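(R)-specific secondary-alkylsulfatase (Pseudomonas sp., PDB 4AXH) hydrolyses (R)-secondary-alkyl sulfates with strict inversion of configuration, releasing sulfate and homochiral (S)-alcohols at a zinc-dependent active site. Local coordinates at residues Leu146-Arg157 with Ile182-Ile191; Gln126-Thr136 with Leu351-Val359. All coordinates share one frame; numbering follows the deposited sequence.

In the fold
From the N terminus, the chain first runs through strand 124-128, the loop 129-134 and strand 135-138, the early arm of interaction 2. Strand 144-147 and the start of helix 153-164 follow, and interaction 1 closes the 24-residue loop between 146-157 and 182-191. Only after a longer excursion, which completes the first sheet and builds most of the second, does 351-359 return to 126-136. Interaction 2 therefore encloses interaction 1, and it joins the eight-stranded sheet to the six-stranded one. Their centres lie about 13 Å apart, and both reach the same zinc ion: D183 and H184 from interaction 1, H355 from interaction 2. D131 hydrogen-bonds to T151 and T155, bridging the two contacts.

Interaction 1: residues Leu146-Arg157 with Ile182-Ile191; sequences LIDTLTTAETAR and IDHFGGARGI. With ZN (zinc ion), chain C.
H184 is held from both ends: its ND1 donates to D148 OD2 at 2.6 Å, while NE2 binds zinc at 2.0 Å. The imidazole and carboxylate planes are 68° apart, and the nitrogen meets OD2 from above the carboxylate plane. D148 places that oxygen with CG anti to its own carbonyl carbon (chi1 -63°). S178 also hydrogen-bonds to OD2 and so probably helps position the carboxylate, whose bond to ND1 is consistent with a steadied ring and a somewhat more electron-rich NE2. The backbone of H184 is gripped as well, since T149 N donates to H184 O at 2.8 Å with a nearly straight N-H...O angle of 166°.

Packing is close where backbone runs against backbone. G187 N donates to L150 O, and G186 and G187 face the T149-T152 carbonyls without any side chain between. A156 CB lies against G187 O, and A153 CB rests on G190 CA. Beside the zinc ligand D183, the T151 hydroxyl lies against D183 CB, but its polar partner is D131. Water 1 donates to D183 O and accepts a weak bond from L150 N.

The far end, at partly exposed R157 and I191, is looser. There I191 CG2 meets the edge of the guanidinium, whose NH1 forms a salt bridge with D161, and I191 CD1 touches L146 CD2 tip to tip at 3.7 Å. Contacts between the segments at this end are mainly apolar, whereas the metal end is polar and directional. The combination of a strand end and helix start with D183 and H184, the latter two from the HxHxDH motif, is characteristic of the metallo-beta-lactamase fold and its binuclear zinc site.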
loop_
_atom_site.group_PDB
_atom_site.type_symbol
_atom_site.label_atom_id
_atom_site.label_comp_id
_atom_site.label_asym_id
_atom_site.label_seq_id
_atom_site.Cartn_x
_atom_site.Cartn_y
_atom_site.Cartn_z
ATOM N N LEU A 146 11.702 -30.503 12.853
ATOM C CA LEU A 146 10.369 -29.970 12.691
ATOM C C LEU A 146 10.350 -28.734 11.828
ATOM O O LEU A 146 11.210 -27.858 11.935
ATOM C CB LEU A 146 9.839 -29.622 14.075
ATOM C CG LEU A 146 8.889 -30.549 14.748
ATOM C CD1 LEU A 146 9.445 -31.934 14.890
ATOM C CD2 LEU A 146 8.526 -30.001 16.094
ATOM N N ILE A 147 9.358 -28.655 10.965
ATOM C CA ILE A 147 9.130 -27.433 10.202
ATOM C C ILE A 147 7.796 -26.916 10.674
ATOM O O ILE A 147 6.783 -27.593 10.522
ATOM C CB ILE A 147 9.472 -27.355 8.666
ATOM C CG1 ILE A 147 8.464 -26.535 7.876
ATOM C CG2 ILE A 147 9.827 -28.691 7.982
ATOM C CD1 ILE A 147 8.727 -25.101 7.938
ATOM N N ASP A 148 7.872 -25.813 11.444
ATOM C CA ASP A 148 6.828 -25.078 12.139
ATOM C C ASP A 148 6.350 -25.710 13.434
ATOM O O ASP A 148 6.546 -26.916 13.676
ATOM C CB ASP A 148 5.723 -24.552 11.214
ATOM C CG ASP A 148 6.256 -23.551 10.218
ATOM O OD1 ASP A 148 7.352 -23.009 10.453
ATOM O OD2 ASP A 148 5.596 -23.335 9.185
ATOM N N THR A 149 5.758 -24.867 14.307
ATOM C CA THR A 149 5.340 -25.278 15.645
ATOM C C THR A 149 3.864 -24.953 15.959
ATOM O O THR A 149 3.493 -24.824 17.134
ATOM C CB THR A 149 6.278 -24.600 16.645
ATOM O OG1 THR A 149 6.063 -23.200 16.545
ATOM C CG2 THR A 149 7.755 -24.915 16.398
ATOM N N LEU A 150 3.027 -24.821 14.902
ATOM C CA LEU A 150 1.608 -24.472 14.979
ATOM C C LEU A 150 1.382 -23.077 15.658
ATOM O O LEU A 150 2.353 -22.351 15.903
ATOM C CB LEU A 150 0.768 -25.605 15.610
ATOM C CG LEU A 150 0.918 -27.049 15.070
ATOM C CD1 LEU A 150 -0.010 -28.000 15.800
ATOM C CD2 LEU A 150 0.646 -27.132 13.579
ATOM N N THR A 151 0.107 -22.706 15.934
ATOM C CA THR A 151 -0.299 -21.406 16.479
ATOM C C THR A 151 -0.172 -21.311 17.998
ATOM O O THR A 151 0.098 -20.226 18.524
ATOM C CB THR A 151 -1.782 -21.121 16.088
ATOM O OG1 THR A 151 -2.017 -21.532 14.753
ATOM C CG2 THR A 151 -2.161 -19.693 16.222
ATOM N N THR A 152 -0.492 -22.404 18.705
ATOM C CA THR A 152 -0.545 -22.406 20.154
ATOM C C THR A 152 0.243 -23.533 20.787
ATOM O O THR A 152 0.472 -24.569 20.161
ATOM C CB THR A 152 -1.996 -22.408 20.608
ATOM O OG1 THR A 152 -2.552 -23.714 20.425
ATOM C CG2 THR A 152 -2.849 -21.369 19.875
ATOM N N ALA A 153 0.640 -23.350 22.052
ATOM C CA ALA A 153 1.405 -24.350 22.801
ATOM C C ALA A 153 0.598 -25.650 22.974
ATOM O O ALA A 153 1.163 -26.756 22.875
ATOM C CB ALA A 153 1.801 -23.761 24.149
ATOM N N GLU A 154 -0.732 -25.513 23.179
ATOM C CA GLU A 154 -1.658 -26.647 23.362
ATOM C C GLU A 154 -1.809 -27.463 22.095
ATOM O O GLU A 154 -1.832 -28.691 22.171
ATOM C CB GLU A 154 -3.039 -26.191 23.908
ATOM C CG GLU A 154 -2.988 -25.415 25.219
ATOM C CD GLU A 154 -2.764 -23.930 25.037
ATOM O OE1 GLU A 154 -2.427 -23.514 23.907
ATOM O OE2 GLU A 154 -2.904 -23.179 26.026
ATOM N N THR A 155 -1.868 -26.792 20.923
ATOM C CA THR A 155 -1.965 -27.481 19.638
ATOM C C THR A 155 -0.643 -28.137 19.244
ATOM O O THR A 155 -0.637 -29.314 18.848
ATOM C CB THR A 155 -2.752 -26.679 18.576
ATOM O OG1 THR A 155 -2.118 -25.431 18.329
ATOM C CG2 THR A 155 -4.211 -26.451 18.968
ATOM N N ALA A 156 0.482 -27.430 19.451
ATOM C CA ALA A 156 1.834 -27.964 19.222
ATOM C C ALA A 156 2.037 -29.260 20.000
ATOM O O ALA A 156 2.487 -30.262 19.443
ATOM C CB ALA A 156 2.864 -26.949 19.661
ATOM N N ARG A 157 1.640 -29.247 21.275
ATOM C CA ARG A 157 1.710 -30.397 22.177
ATOM C C ARG A 157 0.820 -31.537 21.706
ATOM O O ARG A 157 1.275 -32.675 21.658
ATOM C CB ARG A 157 1.355 -29.972 23.630
ATOM C CG ARG A 157 1.665 -30.999 24.697
ATOM C CD ARG A 157 3.139 -31.087 25.051
ATOM N NE ARG A 157 3.906 -31.933 24.126
ATOM C CZ ARG A 157 3.941 -33.254 24.189
ATOM N NH1 ARG A 157 3.249 -33.899 25.127
ATOM N NH2 ARG A 157 4.642 -33.950 23.298
ATOM N N ILE A 182 2.281 -16.031 13.286
ATOM C CA ILE A 182 1.961 -16.671 14.564
ATOM C C ILE A 182 1.503 -18.132 14.467
ATOM O O ILE A 182 1.740 -18.907 15.392
ATOM C CB ILE A 182 1.069 -15.815 15.504
ATOM C CG1 ILE A 182 1.203 -14.303 15.210
ATOM C CG2 ILE A 182 1.410 -16.103 16.984
ATOM C CD1 ILE A 182 -0.002 -13.353 15.706
ATOM N N ASP A 183 0.898 -18.523 13.348
ATOM C CA ASP A 183 0.442 -19.896 13.136
ATOM C C ASP A 183 1.599 -20.832 12.797
ATOM O O ASP A 183 1.407 -22.040 12.598
ATOM C CB ASP A 183 -0.705 -19.974 12.091
ATOM C CG ASP A 183 -0.532 -19.193 10.788
ATOM O OD1 ASP A 183 0.054 -18.078 10.820
ATOM O OD2 ASP A 183 -1.023 -19.667 9.745
ATOM N N HIS A 184 2.815 -20.280 12.766
ATOM C CA HIS A 184 3.994 -21.052 12.431
ATOM C C HIS A 184 5.043 -21.116 13.534
ATOM O O HIS A 184 5.736 -22.135 13.634
ATOM C CB HIS A 184 4.527 -20.622 11.057
ATOM C CG HIS A 184 3.509 -20.805 9.978
ATOM N ND1 HIS A 184 3.375 -22.005 9.309
ATOM C CD2 HIS A 184 2.533 -19.966 9.568
ATOM C CE1 HIS A 184 2.336 -21.862 8.504
ATOM N NE2 HIS A 184 1.803 -20.642 8.612
ATOM N N PHE A 185 5.113 -20.086 14.411
ATOM C CA PHE A 185 6.056 -20.051 15.546
ATOM C C PHE A 185 5.368 -20.107 16.926
ATOM O O PHE A 185 6.038 -20.344 17.941
ATOM C CB PHE A 185 6.964 -18.800 15.472
ATOM C CG PHE A 185 6.296 -17.437 15.555
ATOM C CD1 PHE A 185 5.839 -16.937 16.769
ATOM C CD2 PHE A 185 6.212 -16.616 14.436
ATOM C CE1 PHE A 185 5.220 -15.677 16.846
ATOM C CE2 PHE A 185 5.621 -15.337 14.514
ATOM C CZ PHE A 185 5.112 -14.884 15.713
ATOM N N GLY A 186 4.058 -19.846 16.949
ATOM C CA GLY A 186 3.234 -19.703 18.146
ATOM C C GLY A 186 3.259 -20.766 19.205
ATOM O O GLY A 186 3.026 -20.465 20.368
ATOM N N GLY A 187 3.493 -22.006 18.812
ATOM C CA GLY A 187 3.508 -23.132 19.737
ATOM C C GLY A 187 4.863 -23.688 20.091
ATOM O O GLY A 187 4.935 -24.720 20.768
ATOM N N ALA A 188 5.944 -22.990 19.690
ATOM C CA ALA A 188 7.319 -23.384 19.997
ATOM C C ALA A 188 7.569 -23.717 21.500
ATOM O O ALA A 188 7.956 -24.861 21.775
ATOM C CB ALA A 188 8.283 -22.329 19.499
ATOM N N ARG A 189 7.239 -22.803 22.458
ATOM C CA ARG A 189 7.423 -23.026 23.916
ATOM C C ARG A 189 6.621 -24.165 24.535
ATOM O O ARG A 189 6.888 -24.557 25.668
ATOM C CB ARG A 189 7.272 -21.731 24.744
ATOM C CG ARG A 189 8.499 -21.404 25.613
ATOM C CD ARG A 189 8.323 -20.118 26.395
ATOM N NE ARG A 189 8.608 -18.909 25.613
ATOM C CZ ARG A 189 7.728 -17.942 25.299
ATOM N NH1 ARG A 189 6.459 -18.019 25.708
ATOM N NH2 ARG A 189 8.121 -16.878 24.605
ATOM N N GLY A 190 5.670 -24.717 23.786
ATOM C CA GLY A 190 4.852 -25.828 24.268
ATOM C C GLY A 190 5.534 -27.155 24.045
ATOM O O GLY A 190 5.191 -28.153 24.697
ATOM N N ILE A 191 6.523 -27.180 23.146
ATOM C CA ILE A 191 7.263 -28.413 22.824
ATOM C C ILE A 191 8.804 -28.315 22.998
ATOM O O ILE A 191 9.464 -29.353 23.148
ATOM C CB ILE A 191 6.835 -29.011 21.459
ATOM C CG1 ILE A 191 7.026 -27.960 20.320
ATOM C CG2 ILE A 191 5.383 -29.529 21.558
ATOM C CD1 ILE A 191 6.876 -28.413 18.975
HETATM ZN ZN ZN C . 0.042 -19.953 7.884
HETATM O O HOH W 1 2.500 -24.663 12.065
HETATM O O HOH W 2 0.146 -17.856 8.096
#

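Interaction 2: residues Gln126-Thr136 with Leu351-Val359; sequences QVRGLDPANMT and LIQQHNWPV. With ZN (zinc ion), chain C.
N134 and Q354 bring the two backbones closest together, their CA atoms 4.7 Å apart, and A133 and H355 follow at 5.0 Å. The segments are not paired as one sheet here. A single backbone bond joins them, N134 N to Q354 O at 2.8 Å. Each segment instead bonds to itself, V127 with M135 and L351 with V359.

The N134 side-chain amide adds two further bonds. With CG anti to its carbonyl carbon (chi1 -54°), ND2 reaches two carbonyls of the 351-359 segment. It meets N356 O at 2.9 Å, in the carbonyl plane on a lone pair, and Q353 O at 3.2 Å, from above the plane of the Q353 carbonyl but with a straighter N-H...O angle of 163°. T136 OG1 donates to Q354 OE1 at 2.7 Å, in the plane of the amide carbonyl and on a lone pair. Q354 NE2 turns to D148 and to I147 O, which ties this side chain to the neighbouring segment. T136 CG2 and I352 CD1 meet tip to tip. At the other end one face of the R128 guanidinium lies against W357 CA and P358 CD, and F118 adds a cation-pi contact.

H355 NE2 binds the zinc ion at 2.0 Å, and its ND1 makes a weak bond to P132 O, which sits at the ring edge. D183, H184 and D310 complete the protein ligands of this metal. Carbonyl oxygens of the backbone and of the Q354 side chain thus accept the polar hydrogens buried across this contact, and the weak bond to P132 O may help orient the imidazole, with NE2 directed at the zinc.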
loop_
_atom_site.group_PDB
_atom_site.type_symbol
_atom_site.label_atom_id
_atom_site.label_comp_id
_atom_site.label_asym_id
_atom_site.label_seq_id
_atom_site.Cartn_x
_atom_site.Cartn_y
_atom_site.Cartn_z
ATOM N N GLN A 126 3.241 -35.518 8.655
ATOM C CA GLN A 126 2.610 -34.232 8.761
ATOM C C GLN A 126 1.402 -34.341 9.660
ATOM O O GLN A 126 0.667 -35.336 9.596
ATOM C CB GLN A 126 2.210 -33.772 7.358
ATOM C CG GLN A 126 2.269 -32.275 7.143
ATOM C CD GLN A 126 2.422 -31.918 5.679
ATOM O OE1 GLN A 126 3.206 -30.892 5.420
ATOM N NE2 GLN A 126 1.779 -32.490 4.786
ATOM N N VAL A 127 1.215 -33.337 10.525
ATOM C CA VAL A 127 0.046 -33.230 11.381
ATOM C C VAL A 127 -0.718 -32.060 10.820
ATOM O O VAL A 127 -0.203 -30.926 10.749
ATOM C CB VAL A 127 0.332 -33.074 12.899
ATOM C CG1 VAL A 127 -0.979 -33.028 13.692
ATOM C CG2 VAL A 127 1.223 -34.203 13.418
ATOM N N ARG A 128 -1.932 -32.365 10.359
ATOM C CA ARG A 128 -2.841 -31.409 9.746
ATOM C C ARG A 128 -4.175 -31.444 10.462
ATOM O O ARG A 128 -4.596 -32.508 10.917
ATOM C CB ARG A 128 -3.069 -31.795 8.266
ATOM C CG ARG A 128 -1.803 -31.978 7.449
ATOM C CD ARG A 128 -2.011 -31.656 5.998
ATOM N NE ARG A 128 -2.895 -32.606 5.330
ATOM C CZ ARG A 128 -2.502 -33.749 4.774
ATOM N NH1 ARG A 128 -1.219 -34.113 4.803
ATOM N NH2 ARG A 128 -3.378 -34.542 4.207
ATOM N N GLY A 129 -4.848 -30.301 10.524
ATOM C CA GLY A 129 -6.178 -30.212 11.120
ATOM C C GLY A 129 -6.273 -30.200 12.630
ATOM O O GLY A 129 -7.362 -30.349 13.192
ATOM N N LEU A 130 -5.148 -30.026 13.313
ATOM C CA LEU A 130 -5.164 -29.956 14.768
ATOM C C LEU A 130 -4.899 -28.502 15.157
ATOM O O LEU A 130 -4.663 -28.226 16.327
ATOM C CB LEU A 130 -4.109 -30.918 15.351
ATOM C CG LEU A 130 -4.570 -32.357 15.635
ATOM C CD1 LEU A 130 -4.573 -33.194 14.391
ATOM C CD2 LEU A 130 -3.650 -33.031 16.598
ATOM N N ASP A 131 -4.989 -27.564 14.156
ATOM C CA ASP A 131 -4.653 -26.134 14.260
ATOM C C ASP A 131 -4.903 -25.462 12.892
ATOM O O ASP A 131 -4.845 -26.159 11.864
ATOM C CB ASP A 131 -3.109 -26.047 14.529
ATOM C CG ASP A 131 -2.500 -24.692 14.857
ATOM O OD1 ASP A 131 -2.422 -24.348 16.058
ATOM O OD2 ASP A 131 -2.002 -24.029 13.929
ATOM N N PRO A 132 -5.023 -24.104 12.809
ATOM C CA PRO A 132 -5.064 -23.461 11.495
ATOM C C PRO A 132 -3.920 -23.880 10.540
ATOM O O PRO A 132 -4.115 -23.963 9.332
ATOM C CB PRO A 132 -4.949 -21.973 11.861
ATOM C CG PRO A 132 -5.586 -21.856 13.179
ATOM C CD PRO A 132 -5.139 -23.082 13.887
ATOM N N ALA A 133 -2.727 -24.166 11.076
ATOM C CA ALA A 133 -1.577 -24.564 10.263
ATOM C C ALA A 133 -1.185 -26.057 10.428
ATOM O O ALA A 133 -1.845 -26.799 11.149
ATOM C CB ALA A 133 -0.402 -23.649 10.543
ATOM N N ASN A 134 -0.140 -26.486 9.715
ATOM C CA ASN A 134 0.397 -27.840 9.734
ATOM C C ASN A 134 1.795 -27.846 10.329
ATOM O O ASN A 134 2.522 -26.835 10.259
ATOM C CB ASN A 134 0.492 -28.424 8.292
ATOM C CG ASN A 134 -0.780 -28.403 7.479
ATOM O OD1 ASN A 134 -1.915 -28.335 7.994
ATOM N ND2 ASN A 134 -0.609 -28.480 6.180
ATOM N N MET A 135 2.184 -29.027 10.868
ATOM C CA MET A 135 3.513 -29.290 11.419
ATOM C C MET A 135 4.115 -30.424 10.568
ATOM O O MET A 135 3.524 -31.500 10.446
ATOM C CB MET A 135 3.393 -29.722 12.907
ATOM C CG MET A 135 4.736 -29.932 13.633
ATOM S SD MET A 135 4.573 -30.852 15.202
ATOM C CE MET A 135 3.825 -29.572 16.278
ATOM N N THR A 136 5.257 -30.175 9.972
ATOM C CA THR A 136 5.969 -31.198 9.207
ATOM C C THR A 136 7.000 -31.859 10.156
ATOM O O THR A 136 7.798 -31.155 10.783
ATOM C CB THR A 136 6.641 -30.568 8.000
ATOM O OG1 THR A 136 5.661 -29.865 7.211
ATOM C CG2 THR A 136 7.418 -31.589 7.178
ATOM N N LEU A 351 4.842 -32.170 -3.404
ATOM C CA LEU A 351 4.901 -30.838 -2.821
ATOM C C LEU A 351 4.108 -30.857 -1.502
ATOM O O LEU A 351 2.991 -31.363 -1.472
ATOM C CB LEU A 351 4.312 -29.812 -3.797
ATOM C CG LEU A 351 4.237 -28.370 -3.329
ATOM C CD1 LEU A 351 4.535 -27.451 -4.445
ATOM C CD2 LEU A 351 2.858 -28.032 -2.824
ATOM N N ILE A 352 4.695 -30.325 -0.421
ATOM C CA ILE A 352 3.990 -30.206 0.869
ATOM C C ILE A 352 3.857 -28.735 1.298
ATOM O O ILE A 352 4.570 -27.868 0.797
ATOM C CB ILE A 352 4.475 -31.152 1.998
ATOM C CG1 ILE A 352 5.900 -30.810 2.452
ATOM C CG2 ILE A 352 4.301 -32.647 1.590
ATOM C CD1 ILE A 352 6.255 -31.313 3.782
ATOM N N GLN A 353 2.904 -28.448 2.166
ATOM C CA GLN A 353 2.666 -27.072 2.603
ATOM C C GLN A 353 2.405 -26.980 4.098
ATOM O O GLN A 353 2.276 -28.011 4.763
ATOM C CB GLN A 353 1.472 -26.491 1.837
ATOM C CG GLN A 353 1.709 -26.274 0.368
ATOM C CD GLN A 353 0.519 -26.685 -0.399
ATOM O OE1 GLN A 353 -0.234 -27.566 0.000
ATOM N NE2 GLN A 353 0.347 -26.057 -1.529
ATOM N N GLN A 354 2.306 -25.747 4.611
ATOM C CA GLN A 354 2.051 -25.521 6.028
ATOM C C GLN A 354 0.571 -25.172 6.303
ATOM O O GLN A 354 0.171 -24.841 7.421
ATOM C CB GLN A 354 3.075 -24.540 6.624
ATOM C CG GLN A 354 4.533 -25.007 6.444
ATOM C CD GLN A 354 4.805 -26.291 7.212
ATOM O OE1 GLN A 354 4.748 -27.406 6.691
ATOM N NE2 GLN A 354 5.100 -26.160 8.480
ATOM N N HIS A 355 -0.237 -25.303 5.267
ATOM C CA HIS A 355 -1.678 -25.226 5.297
ATOM C C HIS A 355 -2.088 -26.200 4.248
ATOM O O HIS A 355 -1.468 -26.223 3.183
ATOM C CB HIS A 355 -2.205 -23.835 4.936
ATOM C CG HIS A 355 -2.015 -22.835 6.014
ATOM N ND1 HIS A 355 -2.691 -22.932 7.198
ATOM C CD2 HIS A 355 -1.202 -21.761 6.052
ATOM C CE1 HIS A 355 -2.281 -21.909 7.920
ATOM N NE2 HIS A 355 -1.384 -21.175 7.265
ATOM N N ASN A 356 -3.103 -27.036 4.540
ATOM C CA ASN A 356 -3.688 -28.016 3.611
ATOM C C ASN A 356 -2.838 -29.214 3.184
ATOM O O ASN A 356 -1.755 -29.439 3.710
ATOM C CB ASN A 356 -4.332 -27.344 2.406
ATOM C CG ASN A 356 -5.117 -26.114 2.752
ATOM O OD1 ASN A 356 -4.668 -24.998 2.521
ATOM N ND2 ASN A 356 -6.308 -26.292 3.292
ATOM N N TRP A 357 -3.363 -29.977 2.228
ATOM C CA TRP A 357 -2.878 -31.259 1.726
ATOM C C TRP A 357 -1.730 -31.161 0.723
ATOM O O TRP A 357 -1.589 -30.134 0.025
ATOM C CB TRP A 357 -4.059 -32.076 1.120
ATOM C CG TRP A 357 -4.888 -31.267 0.191
ATOM C CD1 TRP A 357 -4.677 -31.053 -1.130
ATOM C CD2 TRP A 357 -5.928 -30.365 0.584
ATOM N NE1 TRP A 357 -5.583 -30.134 -1.607
ATOM C CE2 TRP A 357 -6.351 -29.683 -0.575
ATOM C CE3 TRP A 357 -6.542 -30.058 1.822
ATOM C CZ2 TRP A 357 -7.397 -28.738 -0.551
ATOM C CZ3 TRP A 357 -7.544 -29.095 1.854
ATOM C CH2 TRP A 357 -7.971 -28.454 0.680
ATOM N N PRO A 358 -0.975 -32.281 0.536
ATOM C CA PRO A 358 0.111 -32.274 -0.446
ATOM C C PRO A 358 -0.345 -32.532 -1.885
ATOM O O PRO A 358 -1.397 -33.080 -2.088
ATOM C CB PRO A 358 1.002 -33.448 0.035
ATOM C CG PRO A 358 0.448 -33.896 1.351
ATOM C CD PRO A 358 -0.988 -33.559 1.269
ATOM N N VAL A 359 0.439 -32.148 -2.893
ATOM C CA VAL A 359 0.136 -32.493 -4.281
ATOM C C VAL A 359 1.199 -33.497 -4.731
ATOM O O VAL A 359 2.370 -33.223 -4.573
ATOM C CB VAL A 359 -0.111 -31.301 -5.256
ATOM C CG1 VAL A 359 1.085 -30.377 -5.345
ATOM C CG2 VAL A 359 -0.529 -31.792 -6.648
HETATM ZN ZN ZN C . 0.042 -19.953 7.884
HETATM O O HOH W 3 -4.594 -26.160 7.238
HETATM O O HOH W 2 0.146 -17.856 8.096
#